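Local coordinates for penicillin-binding protein 2 (Pbp2) (Helicobacter pylori, PDB 5LP5) that probably cross-links peptidoglycan as a penicillin-binding transpeptidase in cell wall synthesis, and forms a complex with MreC, at residues K237-E242 and V576-K581. Numbering follows the deposited sequence.
Sequences KRLQKE and VKMSNK
This is an antiparallel helix-helix contact on one face of the five-stranded antiparallel sheet of the transpeptidase domain. In the serine beta-lactamase-like fold of penicillin-binding transpeptidases, the N- and C-terminal helices pack side by side on this sheet. Here they are helices 237-246 and 572-584. The N-to-C directions of the two short segments make an angle of 163°, with axes 10.4 Å apart at closest approach. The side chains facing the sheet, Leu239 and Met578, are apolar. Leu239 touches Leu265 and Val266 of strand 264-270, and Met578 touches Ile254 and Val256 of strand 252-258. Met578 has CG anti to the backbone N (chi1 -175°), then bends at chi2 and chi3. This brings the methyl Met578 CE to 3.7 Å from the carbonyl Leu239 O. Leu239 CD2 lies 4.4 Å from Met578 SD. The outer layer is carried mainly by Glu242 and Lys581, which lie at a slant to each other. Both start with CG anti to the backbone N and then bend, so their aliphatic parts meet, with Glu242 CG 4.0 Å from Lys581 CG. Their charges lie near each other without a salt bridge, at 4.4 Å from Glu242 OE1 to Lys581 NZ. At the rim, Lys577 CB lies 4.0 Å from Glu242 OE2. Leu239 and Lys581 run alongside each other, head to tail, with Leu239 CD2 3.5 Å from Lys581 CG.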
loop_
_atom_site.group_PDB
_atom_site.type_symbol
_atom_site.label_atom_id
_atom_site.label_comp_id
_atom_site.label_asym_id
_atom_site.label_seq_id
_atom_site.Cartn_x
_atom_site.Cartn_y
_atom_site.Cartn_z
ATOM N N LYS A 237 7.945 18.925 2.229
ATOM C CA LYS A 237 9.021 17.982 1.906
ATOM C C LYS A 237 10.334 18.665 1.508
ATOM O O LYS A 237 11.419 18.151 1.786
ATOM C CB LYS A 237 8.544 17.043 0.785
ATOM C CG LYS A 237 9.582 16.083 0.274
ATOM C CD LYS A 237 9.058 15.348 -0.953
ATOM C CE LYS A 237 10.185 14.545 -1.578
ATOM N NZ LYS A 237 9.737 13.530 -2.568
ATOM N N ARG A 238 10.246 19.820 0.861
ATOM C CA ARG A 238 11.450 20.540 0.456
ATOM C C ARG A 238 12.146 21.112 1.684
ATOM O O ARG A 238 13.351 20.948 1.867
ATOM C CB ARG A 238 11.106 21.651 -0.521
ATOM C CG ARG A 238 10.596 21.139 -1.863
ATOM C CD ARG A 238 9.816 22.204 -2.633
ATOM N NE ARG A 238 8.613 22.592 -1.911
ATOM C CZ ARG A 238 7.826 23.612 -2.237
ATOM N NH1 ARG A 238 8.095 24.358 -3.300
ATOM N NH2 ARG A 238 6.762 23.893 -1.500
ATOM N N LEU A 239 11.366 21.772 2.534
ATOM C CA LEU A 239 11.888 22.360 3.760
ATOM C C LEU A 239 12.543 21.335 4.684
ATOM O O LEU A 239 13.537 21.655 5.324
ATOM C CB LEU A 239 10.783 23.089 4.510
ATOM C CG LEU A 239 10.221 24.349 3.859
ATOM C CD1 LEU A 239 9.127 24.936 4.744
ATOM C CD2 LEU A 239 11.297 25.387 3.606
ATOM N N GLN A 240 11.993 20.120 4.758
ATOM C CA GLN A 240 12.597 19.049 5.567
ATOM C C GLN A 240 13.890 18.538 4.960
ATOM O O GLN A 240 14.827 18.193 5.679
ATOM C CB GLN A 240 11.652 17.869 5.768
ATOM C CG GLN A 240 10.774 17.966 7.021
ATOM C CD GLN A 240 11.328 17.288 8.266
ATOM O OE1 GLN A 240 10.919 17.638 9.357
ATOM N NE2 GLN A 240 12.217 16.306 8.116
ATOM N N LYS A 241 13.960 18.478 3.638
ATOM C CA LYS A 241 15.206 18.056 3.015
ATOM C C LYS A 241 16.299 19.073 3.296
ATOM O O LYS A 241 17.458 18.690 3.489
ATOM C CB LYS A 241 15.038 17.805 1.520
ATOM C CG LYS A 241 14.383 16.471 1.233
ATOM C CD LYS A 241 14.450 16.086 -0.221
ATOM C CE LYS A 241 13.699 14.783 -0.428
ATOM N NZ LYS A 241 13.683 14.383 -1.861
ATOM N N GLU A 242 15.925 20.353 3.336
ATOM C CA GLU A 242 16.847 21.411 3.725
ATOM C C GLU A 242 17.316 21.162 5.140
ATOM O O GLU A 242 18.513 21.172 5.420
ATOM C CB GLU A 242 16.176 22.791 3.637
ATOM C CG GLU A 242 17.061 23.967 4.053
ATOM C CD GLU A 242 18.384 24.032 3.300
ATOM O OE1 GLU A 242 18.513 23.404 2.235
ATOM O OE2 GLU A 242 19.314 24.710 3.777
ATOM N N VAL A 576 19.849 31.295 9.034
ATOM C CA VAL A 576 19.706 32.037 7.776
ATOM C C VAL A 576 19.326 31.104 6.647
ATOM O O VAL A 576 18.416 31.395 5.867
ATOM C CB VAL A 576 20.970 32.843 7.353
ATOM C CG1 VAL A 576 21.182 34.015 8.295
ATOM C CG2 VAL A 576 22.224 31.963 7.286
ATOM N N LYS A 577 20.009 29.971 6.576
ATOM C CA LYS A 577 19.814 29.060 5.467
ATOM C C LYS A 577 18.388 28.556 5.385
ATOM O O LYS A 577 17.855 28.419 4.278
ATOM C CB LYS A 577 20.807 27.919 5.545
ATOM C CG LYS A 577 22.181 28.423 5.157
ATOM C CD LYS A 577 23.267 27.380 5.263
ATOM C CE LYS A 577 24.615 28.038 5.044
ATOM N NZ LYS A 577 25.651 26.987 5.038
ATOM N N MET A 578 17.774 28.297 6.545
ATOM C CA MET A 578 16.367 27.901 6.602
ATOM C C MET A 578 15.434 29.073 6.270
ATOM O O MET A 578 14.481 28.903 5.499
ATOM C CB MET A 578 16.028 27.318 7.968
ATOM C CG MET A 578 14.626 26.755 8.095
ATOM S SD MET A 578 14.279 25.486 6.876
ATOM C CE MET A 578 14.943 24.057 7.733
ATOM N N SER A 579 15.702 30.254 6.839
ATOM C CA SER A 579 14.864 31.447 6.583
ATOM C C SER A 579 14.906 31.903 5.107
ATOM O O SER A 579 13.925 32.461 4.591
ATOM C CB SER A 579 15.260 32.604 7.505
ATOM O OG SER A 579 16.486 33.171 7.094
ATOM N N ASN A 580 16.045 31.657 4.452
ATOM C CA ASN A 580 16.222 31.898 3.021
ATOM C C ASN A 580 15.464 30.894 2.149
ATOM O O ASN A 580 14.916 31.255 1.104
ATOM C CB ASN A 580 17.710 31.842 2.650
ATOM C CG ASN A 580 18.452 33.125 2.981
ATOM O OD1 ASN A 580 17.864 34.115 3.428
ATOM N ND2 ASN A 580 19.752 33.115 2.744
ATOM N N LYS A 581 15.476 29.630 2.560
ATOM C CA LYS A 581 14.713 28.583 1.876
ATOM C C LYS A 581 13.197 28.895 1.877
ATOM O O LYS A 581 12.503 28.615 0.910
ATOM C CB LYS A 581 15.001 27.223 2.530
ATOM C CG LYS A 581 14.321 26.005 1.907
ATOM C CD LYS A 581 14.694 25.779 0.454
ATOM C CE LYS A 581 16.154 25.418 0.276
ATOM N NZ LYS A 581 16.402 25.149 -1.176
#